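Local coordinates for conjugal transfer protein-like C-terminal domain-containing protein (PDB 4EC6) that is of unknown biochemical function but probably takes part in conjugative plasmid transfer as a VirB8-like protein, represented here by its NTF2-like C-terminal domain, at residues Tyr68-Gln71 with Asn77-Ser80; Ser81-Val86 with Val90-Trp95; Glu139-Lys144 with Leu148-Pro153. All blocks are in the same frame, centred on the assembly; numbering follows the deposited sequence.

Overall arrangement
From the N terminus, the chain runs up helix 54-68, turns, and comes back as helix 75-82; interaction 1 closes that turn. Interaction 2 follows at the frayed end of helix 75-82 and folds the loop 90-95 back against it. Interaction 3 comes last, joining strands 131-142 and 147-157 into a hairpin at one border of the sheet. The three are in series, neither nesting nor crossing. Interactions 1 and 2 have centres about 9 Å apart and share helix 75-82, with Gln79 bonded to the backbone of Trp95. Interaction 3 is tied to interaction 2 by a backbone hydrogen bond from Val149 to Tyr85, and Pro153 reaches Tyr68 of interaction 1.

Interaction 1: residues Tyr68-Gln71 with Asn77-Ser80; sequences YFSQ and NYQS
Ser70 and Tyr78 make the nearest backbone approach, with CA atoms 7.2 Å apart, so the turn at the end of helix 54-68 and the side of helix 75-82 are bridged by a side chain rather than by main chain. That side chain is Tyr78. Its CG lies opposite its own backbone N across the CA-CB bond (chi1 165°), which sends the ring out from its helix and carries the hydroxyl to the carbonyl of Tyr68. Tyr78 OH donates to Tyr68 O at 2.7 Å, in the carbonyl plane and on a lone pair, with a C=O...donor angle of 126°. The acceptor sits at the last turn of its helix. Phe69 already leaves helical geometry and Ser70 is extended, so the chain swings away; the phenol donor is consistent with replacing the amide that a further helical turn would have offered. The same oxygen lies at the edge of the Tyr78 ring, 3.3 Å from CE1. Tyr68 adds its own ring: CD1 comes within 3.4 Å of Tyr78 OH, the two side chains meeting at a slant without stacking. Ser70 flanks the ring further along, its carbonyl O 3.7 Å from Tyr78 CE1, while its hydroxyl accepts from Glu72 N in an ST turn. Tyr68 and Tyr78 are buried, so the polar pair is satisfied inside the fold. Around it, the Tyr68 ring packs on Ile136 and Pro153 of strands 131-142 and 147-157 and meets Phe64 in its own helix, while Tyr78 rests on Trp95, so the contact lies between the sheet, on the Tyr68 side, and the loop before strand 101-112, on the Tyr78 side.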
loop_
_atom_site.group_PDB
_atom_site.type_symbol
_atom_site.label_atom_id
_atom_site.label_comp_id
_atom_site.label_asym_id
_atom_site.label_seq_id
_atom_site.Cartn_x
_atom_site.Cartn_y
_atom_site.Cartn_z
ATOM N N TYR A 68 13.182 -12.194 0.616
ATOM C CA TYR A 68 12.803 -13.515 0.266
ATOM C C TYR A 68 12.690 -13.658 -1.227
ATOM O O TYR A 68 13.060 -14.678 -1.753
ATOM C CB TYR A 68 11.464 -13.833 0.920
ATOM C CG TYR A 68 11.047 -15.260 0.749
ATOM C CD1 TYR A 68 11.773 -16.307 1.377
ATOM C CD2 TYR A 68 9.919 -15.576 -0.007
ATOM C CE1 TYR A 68 11.388 -17.626 1.211
ATOM C CE2 TYR A 68 9.532 -16.892 -0.183
ATOM C CZ TYR A 68 10.262 -17.887 0.414
ATOM O OH TYR A 68 9.827 -19.131 0.244
ATOM N N PHE A 69 12.205 -12.629 -1.921
ATOM C CA PHE A 69 12.095 -12.732 -3.383
ATOM C C PHE A 69 13.329 -12.194 -4.132
ATOM O O PHE A 69 13.309 -12.076 -5.353
ATOM C CB PHE A 69 10.791 -12.113 -3.922
ATOM C CG PHE A 69 9.623 -13.049 -3.860
ATOM C CD1 PHE A 69 9.300 -13.868 -4.955
ATOM C CD2 PHE A 69 8.855 -13.134 -2.717
ATOM C CE1 PHE A 69 8.228 -14.745 -4.893
ATOM C CE2 PHE A 69 7.805 -14.025 -2.642
ATOM C CZ PHE A 69 7.498 -14.831 -3.716
ATOM N N SER A 70 14.396 -11.891 -3.402
ATOM C CA SER A 70 15.613 -11.450 -4.010
ATOM C C SER A 70 16.104 -12.522 -4.986
ATOM O O SER A 70 15.925 -13.749 -4.796
ATOM C CB SER A 70 16.661 -11.232 -2.947
ATOM O OG SER A 70 17.963 -11.379 -3.520
ATOM N N GLN A 71 16.733 -12.066 -6.048
ATOM C CA GLN A 71 17.242 -13.029 -6.994
ATOM C C GLN A 71 18.709 -13.408 -6.893
ATOM O O GLN A 71 19.136 -14.246 -7.665
ATOM C CB GLN A 71 16.843 -12.635 -8.389
ATOM C CG GLN A 71 15.403 -12.988 -8.575
ATOM C CD GLN A 71 15.001 -12.788 -9.988
ATOM O OE1 GLN A 71 14.268 -11.847 -10.294
ATOM N NE2 GLN A 71 15.490 -13.650 -10.876
ATOM N N ASN A 77 24.767 -15.640 0.407
ATOM C CA ASN A 77 24.349 -14.248 0.489
ATOM C C ASN A 77 22.805 -14.087 0.534
ATOM O O ASN A 77 22.302 -13.192 1.194
ATOM C CB ASN A 77 24.989 -13.431 -0.646
ATOM C CG ASN A 77 26.512 -13.561 -0.670
ATOM O OD1 ASN A 77 27.095 -14.049 0.283
ATOM N ND2 ASN A 77 27.154 -13.140 -1.764
ATOM N N TYR A 78 22.077 -14.978 -0.146
ATOM C CA TYR A 78 20.638 -14.895 -0.218
ATOM C C TYR A 78 20.108 -15.166 1.210
ATOM O O TYR A 78 19.289 -14.395 1.776
ATOM C CB TYR A 78 20.076 -15.884 -1.263
ATOM C CG TYR A 78 18.584 -16.088 -1.121
ATOM C CD1 TYR A 78 17.683 -15.199 -1.686
ATOM C CD2 TYR A 78 18.070 -17.158 -0.352
ATOM C CE1 TYR A 78 16.314 -15.366 -1.512
ATOM C CE2 TYR A 78 16.697 -17.329 -0.181
ATOM C CZ TYR A 78 15.832 -16.427 -0.765
ATOM O OH TYR A 78 14.486 -16.594 -0.592
ATOM N N GLN A 79 20.647 -16.209 1.809
ATOM C CA GLN A 79 20.375 -16.473 3.187
ATOM C C GLN A 79 20.798 -15.399 4.152
ATOM O O GLN A 79 20.051 -15.073 5.060
ATOM C CB GLN A 79 20.924 -17.794 3.564
ATOM C CG GLN A 79 20.261 -18.891 2.772
ATOM C CD GLN A 79 20.931 -20.171 3.067
ATOM O OE1 GLN A 79 21.711 -20.185 4.001
ATOM N NE2 GLN A 79 20.632 -21.253 2.328
ATOM N N SER A 80 21.953 -14.784 3.947
ATOM C CA SER A 80 22.379 -13.755 4.909
ATOM C C SER A 80 21.501 -12.562 4.887
ATOM O O SER A 80 21.249 -11.982 5.912
ATOM C CB SER A 80 23.775 -13.261 4.600
ATOM O OG SER A 80 24.637 -14.320 4.812
#

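Interaction 2: residues Ser81-Val86 with Val90-Trp95; sequences SLRTYV and VDISDW
Val86 and Val90 bring the two backbones nearest, CA to CA 7.0 Å, and Arg83 and Ile92 follow at 8.2 Å, as the fraying end of helix 75-82 faces the loop that returns beside it. Ile92 is the central side chain. Its CG1 sits between the backbone N and the carbonyl carbon (chi1 63°), which lifts CD1 to one face of the Arg83 guanidinium and leaves CG2 over the centre of the Trp95 ring. The fit against the arginine is close, with NH2 3.3 Å from Ile92 CG1, and CD1 also meets Leu82 CD1 at 3.9 Å. The loop holds this shape by two local devices: an Asx turn, in which Asp91 OD1 accepts from Ser93 N, and a type I beta turn from Ile92 to Trp95. Val86 divides its branches, CG1 against Val90 CB at 3.6 Å and CG2 against Trp95 CZ3 at 3.9 Å, while Leu82 CD2 reaches the edge of the same indole. Arg83 folds back through bends at chi2 and chi3, and its NH1 makes a weak bond to Val86 O, 2.8 Å long. Nearby, Tyr85 packs on Phe160 of a second subunit.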
loop_
_atom_site.group_PDB
_atom_site.type_symbol
_atom_site.label_atom_id
_atom_site.label_comp_id
_atom_site.label_asym_id
_atom_site.label_seq_id
_atom_site.Cartn_x
_atom_site.Cartn_y
_atom_site.Cartn_z
ATOM N N SER A 81 21.089 -12.148 3.697
ATOM C CA SER A 81 20.322 -10.928 3.576
ATOM C C SER A 81 18.904 -11.092 4.127
ATOM O O SER A 81 18.252 -10.114 4.348
ATOM C CB SER A 81 20.303 -10.435 2.118
ATOM O OG SER A 81 21.615 -10.434 1.596
ATOM N N LEU A 82 18.436 -12.324 4.317
ATOM C CA LEU A 82 17.154 -12.511 4.940
ATOM C C LEU A 82 17.195 -13.030 6.379
ATOM O O LEU A 82 16.168 -13.095 7.050
ATOM C CB LEU A 82 16.207 -13.319 4.045
ATOM C CG LEU A 82 16.499 -14.737 3.690
ATOM C CD1 LEU A 82 16.458 -15.600 4.944
ATOM C CD2 LEU A 82 15.434 -15.143 2.676
ATOM N N ARG A 83 18.397 -13.325 6.863
ATOM C CA ARG A 83 18.637 -13.894 8.192
ATOM C C ARG A 83 17.935 -13.177 9.335
ATOM O O ARG A 83 17.325 -13.841 10.164
ATOM C CB ARG A 83 20.147 -14.069 8.447
ATOM C CG ARG A 83 20.583 -14.690 9.778
ATOM C CD ARG A 83 19.439 -15.399 10.516
ATOM N NE ARG A 83 19.487 -16.827 10.337
ATOM C CZ ARG A 83 18.494 -17.686 10.535
ATOM N NH1 ARG A 83 17.267 -17.324 10.910
ATOM N NH2 ARG A 83 18.774 -18.969 10.335
ATOM N N THR A 84 18.005 -11.839 9.376
ATOM C CA THR A 84 17.449 -11.061 10.487
ATOM C C THR A 84 15.965 -11.104 10.551
ATOM O O THR A 84 15.444 -10.897 11.603
ATOM C CB THR A 84 17.830 -9.574 10.478
ATOM O OG1 THR A 84 17.512 -8.995 9.194
ATOM C CG2 THR A 84 19.311 -9.391 10.770
ATOM N N TYR A 85 15.296 -11.329 9.412
ATOM C CA TYR A 85 13.831 -11.474 9.355
ATOM C C TYR A 85 13.320 -12.803 9.822
ATOM O O TYR A 85 12.177 -12.898 10.256
ATOM C CB TYR A 85 13.317 -11.286 7.949
ATOM C CG TYR A 85 13.558 -9.927 7.452
ATOM C CD1 TYR A 85 12.707 -8.891 7.814
ATOM C CD2 TYR A 85 14.641 -9.651 6.639
ATOM C CE1 TYR A 85 12.915 -7.608 7.375
ATOM C CE2 TYR A 85 14.875 -8.351 6.230
ATOM C CZ TYR A 85 13.997 -7.343 6.608
ATOM O OH TYR A 85 14.200 -6.043 6.184
ATOM N N VAL A 86 14.144 -13.838 9.719
ATOM C CA VAL A 86 13.690 -15.183 10.138
ATOM C C VAL A 86 14.165 -15.642 11.507
ATOM O O VAL A 86 15.321 -15.490 11.855
ATOM C CB VAL A 86 13.984 -16.233 9.059
ATOM C CG1 VAL A 86 13.274 -17.531 9.365
ATOM C CG2 VAL A 86 13.497 -15.686 7.719
ATOM N N VAL A 90 13.960 -21.535 12.578
ATOM C CA VAL A 90 13.606 -22.059 11.280
ATOM C C VAL A 90 14.891 -22.455 10.562
ATOM O O VAL A 90 15.879 -21.702 10.640
ATOM C CB VAL A 90 12.890 -20.986 10.443
ATOM C CG1 VAL A 90 12.704 -21.462 9.005
ATOM C CG2 VAL A 90 11.560 -20.588 11.113
ATOM N N ASP A 91 14.880 -23.618 9.892
ATOM C CA ASP A 91 16.044 -24.089 9.143
ATOM C C ASP A 91 16.014 -23.366 7.794
ATOM O O ASP A 91 15.130 -23.614 6.991
ATOM C CB ASP A 91 16.038 -25.640 9.012
ATOM C CG ASP A 91 17.188 -26.218 8.056
ATOM O OD1 ASP A 91 17.934 -25.469 7.423
ATOM O OD2 ASP A 91 17.337 -27.463 7.916
ATOM N N ILE A 92 16.935 -22.431 7.592
ATOM C CA ILE A 92 16.991 -21.702 6.317
ATOM C C ILE A 92 18.196 -22.136 5.508
ATOM O O ILE A 92 18.489 -21.560 4.461
ATOM C CB ILE A 92 16.996 -20.142 6.429
ATOM C CG1 ILE A 92 18.242 -19.653 7.158
ATOM C CG2 ILE A 92 15.731 -19.615 7.086
ATOM C CD1 ILE A 92 18.542 -18.181 6.927
ATOM N N SER A 93 18.894 -23.158 5.980
ATOM C CA SER A 93 20.116 -23.650 5.276
ATOM C C SER A 93 19.886 -24.083 3.798
ATOM O O SER A 93 20.788 -23.969 2.973
ATOM C CB SER A 93 20.737 -24.803 6.054
ATOM O OG SER A 93 19.844 -25.922 6.023
ATOM N N ASP A 94 18.684 -24.561 3.471
ATOM C CA ASP A 94 18.347 -24.923 2.068
ATOM C C ASP A 94 17.523 -23.890 1.222
ATOM O O ASP A 94 17.147 -24.192 0.106
ATOM C CB ASP A 94 17.721 -26.339 1.988
ATOM C CG ASP A 94 18.655 -27.428 2.587
ATOM O OD1 ASP A 94 18.182 -28.279 3.383
ATOM O OD2 ASP A 94 19.890 -27.434 2.294
ATOM N N TRP A 95 17.254 -22.688 1.727
ATOM C CA TRP A 95 16.474 -21.728 0.959
ATOM C C TRP A 95 17.367 -21.189 -0.105
ATOM O O TRP A 95 18.456 -20.774 0.201
ATOM C CB TRP A 95 15.981 -20.594 1.842
ATOM C CG TRP A 95 14.952 -21.002 2.882
ATOM C CD1 TRP A 95 14.611 -22.286 3.297
ATOM C CD2 TRP A 95 14.134 -20.128 3.707
ATOM N NE1 TRP A 95 13.657 -22.242 4.244
ATOM C CE2 TRP A 95 13.333 -20.990 4.540
ATOM C CE3 TRP A 95 13.991 -18.751 3.831
ATOM C CZ2 TRP A 95 12.439 -20.492 5.460
ATOM C CZ3 TRP A 95 13.076 -18.260 4.764
ATOM C CH2 TRP A 95 12.329 -19.113 5.560
#

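Interaction 3: residues Glu139-Lys144 with Leu148-Pro153; sequences EVEPTK and LVTTQP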
loop_
_atom_site.group_PDB
_atom_site.type_symbol
_atom_site.label_atom_id
_atom_site.label_comp_id
_atom_site.label_asym_id
_atom_site.label_seq_id
_atom_site.Cartn_x
_atom_site.Cartn_y
_atom_site.Cartn_z
ATOM N N GLU A 139 3.980 -17.548 8.833
ATOM C CA GLU A 139 3.696 -17.022 10.184
ATOM C C GLU A 139 4.761 -16.082 10.728
ATOM O O GLU A 139 5.883 -16.081 10.277
ATOM C CB GLU A 139 3.375 -18.151 11.132
ATOM C CG GLU A 139 2.277 -18.963 10.529
ATOM C CD GLU A 139 1.979 -20.208 11.318
ATOM O OE1 GLU A 139 2.352 -20.260 12.534
ATOM O OE2 GLU A 139 1.376 -21.136 10.698
ATOM N N VAL A 140 4.391 -15.311 11.724
ATOM C CA VAL A 140 5.183 -14.175 12.205
ATOM C C VAL A 140 4.922 -14.092 13.698
ATOM O O VAL A 140 3.824 -14.354 14.112
ATOM C CB VAL A 140 4.679 -12.905 11.512
ATOM C CG1 VAL A 140 5.032 -11.646 12.271
ATOM C CG2 VAL A 140 5.302 -12.846 10.141
ATOM N N GLU A 141 5.938 -13.824 14.505
ATOM C CA GLU A 141 5.783 -13.729 15.957
ATOM C C GLU A 141 6.444 -12.467 16.447
ATOM O O GLU A 141 7.427 -11.999 15.860
ATOM C CB GLU A 141 6.330 -14.955 16.667
ATOM C CG GLU A 141 5.478 -16.201 16.461
ATOM C CD GLU A 141 6.170 -17.473 16.965
ATOM O OE1 GLU A 141 7.106 -17.370 17.803
ATOM O OE2 GLU A 141 5.804 -18.586 16.496
ATOM N N PRO A 142 5.855 -11.843 17.470
ATOM C CA PRO A 142 6.481 -10.596 17.896
ATOM C C PRO A 142 7.696 -10.938 18.728
ATOM O O PRO A 142 7.795 -12.039 19.248
ATOM C CB PRO A 142 5.406 -9.937 18.761
ATOM C CG PRO A 142 4.550 -11.073 19.259
ATOM C CD PRO A 142 4.544 -12.072 18.122
ATOM N N THR A 143 8.622 -10.006 18.800
ATOM C CA THR A 143 9.792 -10.115 19.639
ATOM C C THR A 143 9.719 -8.853 20.452
ATOM O O THR A 143 9.009 -7.934 20.056
ATOM C CB THR A 143 11.093 -10.197 18.803
ATOM O OG1 THR A 143 11.189 -9.089 17.895
ATOM C CG2 THR A 143 11.069 -11.442 18.011
ATOM N N LYS A 144 10.401 -8.770 21.591
ATOM C CA LYS A 144 10.145 -7.600 22.457
ATOM C C LYS A 144 10.335 -6.327 21.622
ATOM O O LYS A 144 9.579 -5.362 21.760
ATOM C CB LYS A 144 10.975 -7.601 23.753
ATOM C CG LYS A 144 12.486 -7.471 23.579
ATOM C CD LYS A 144 13.108 -6.627 24.690
ATOM C CE LYS A 144 13.236 -7.383 26.011
ATOM N NZ LYS A 144 13.422 -6.424 27.139
ATOM N N LEU A 148 9.521 -11.679 13.969
ATOM C CA LEU A 148 10.279 -12.662 13.220
ATOM C C LEU A 148 9.320 -13.585 12.441
ATOM O O LEU A 148 8.215 -13.875 12.929
ATOM C CB LEU A 148 11.164 -13.461 14.138
ATOM C CG LEU A 148 12.377 -12.809 14.810
ATOM C CD1 LEU A 148 12.865 -13.608 16.010
ATOM C CD2 LEU A 148 13.489 -12.630 13.794
ATOM N N VAL A 149 9.719 -13.976 11.222
ATOM C CA VAL A 149 9.041 -15.019 10.465
ATOM C C VAL A 149 9.352 -16.382 11.133
ATOM O O VAL A 149 10.502 -16.631 11.496
ATOM C CB VAL A 149 9.543 -15.055 8.989
ATOM C CG1 VAL A 149 9.008 -16.261 8.249
ATOM C CG2 VAL A 149 9.203 -13.766 8.249
ATOM N N THR A 150 8.361 -17.265 11.259
ATOM C CA THR A 150 8.559 -18.511 11.942
ATOM C C THR A 150 8.159 -19.761 11.154
ATOM O O THR A 150 8.172 -20.852 11.695
ATOM C CB THR A 150 7.781 -18.537 13.281
ATOM O OG1 THR A 150 6.376 -18.325 13.032
ATOM C CG2 THR A 150 8.261 -17.484 14.219
ATOM N N THR A 151 7.721 -19.635 9.911
ATOM C CA THR A 151 7.523 -20.822 9.060
ATOM C C THR A 151 8.116 -20.515 7.690
ATOM O O THR A 151 8.379 -19.361 7.366
ATOM C CB THR A 151 6.059 -21.162 8.856
ATOM O OG1 THR A 151 5.398 -20.002 8.341
ATOM C CG2 THR A 151 5.416 -21.571 10.135
ATOM N N GLN A 152 8.345 -21.533 6.883
ATOM C CA GLN A 152 8.815 -21.259 5.538
ATOM C C GLN A 152 7.579 -20.813 4.720
ATOM O O GLN A 152 6.564 -21.430 4.840
ATOM C CB GLN A 152 9.445 -22.500 4.945
ATOM C CG GLN A 152 9.810 -22.227 3.500
ATOM C CD GLN A 152 10.490 -23.368 2.853
ATOM O OE1 GLN A 152 10.121 -24.507 3.078
ATOM N NE2 GLN A 152 11.497 -23.081 2.031
ATOM N N PRO A 153 7.651 -19.707 3.947
ATOM C CA PRO A 153 6.451 -19.217 3.249
ATOM C C PRO A 153 5.885 -20.244 2.266
ATOM O O PRO A 153 6.660 -20.903 1.592
ATOM C CB PRO A 153 6.981 -17.995 2.500
ATOM C CG PRO A 153 8.123 -17.520 3.303
ATOM C CD PRO A 153 8.787 -18.772 3.783
#
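The carboxylates of Glu141 and Glu139 are the flat groups here, and each has a threonine methyl above one face. Thr150 CG2 stands almost straight over Glu141 CD, 3.5 Å away, and the two side chains cross at about a right angle. Thr151 CG2 likewise lies over the carboxylate of Glu139, 3.9 Å from CD, though here the side chains meet at a slant. These are apolar covers over the central carbon, whereas the charge of Glu139 looks to a long, weak ion pair with Lys115. Below them the backbones run antiparallel. Glu141 and Leu148 form a hydrogen-bonded pair, Glu141 N to Leu148 O at 2.8 Å and Leu148 N to Glu141 O returning. Val140 and Val149 are the non-hydrogen-bonded pair, with CA atoms 4.3 Å apart, and each sends a CA-H toward a carbonyl opposite. Then the regular pattern breaks. Thr150 N still bonds to Glu139 O at 2.9 Å, but from above the carbonyl plane, and the Thr150 carbonyl has turned away. Glu139 N bonds instead to Thr151 OG1, 2.9 Å away and nearly straight (N-H...acceptor angle 165°). With chi1 at 55° that hydroxyl lies between its own N and carbonyl carbon and points across the gap. Toward the hairpin end Thr143 CG2 packs against Leu148 CD1 at 3.5 Å. Val140 and Val149 face helix 54-68, touching Ile57 and Phe64. This is an antiparallel beta hairpin whose second strand is interrupted midway, at the border of the sheet against which helix 54-68 of this NTF2-like domain packs.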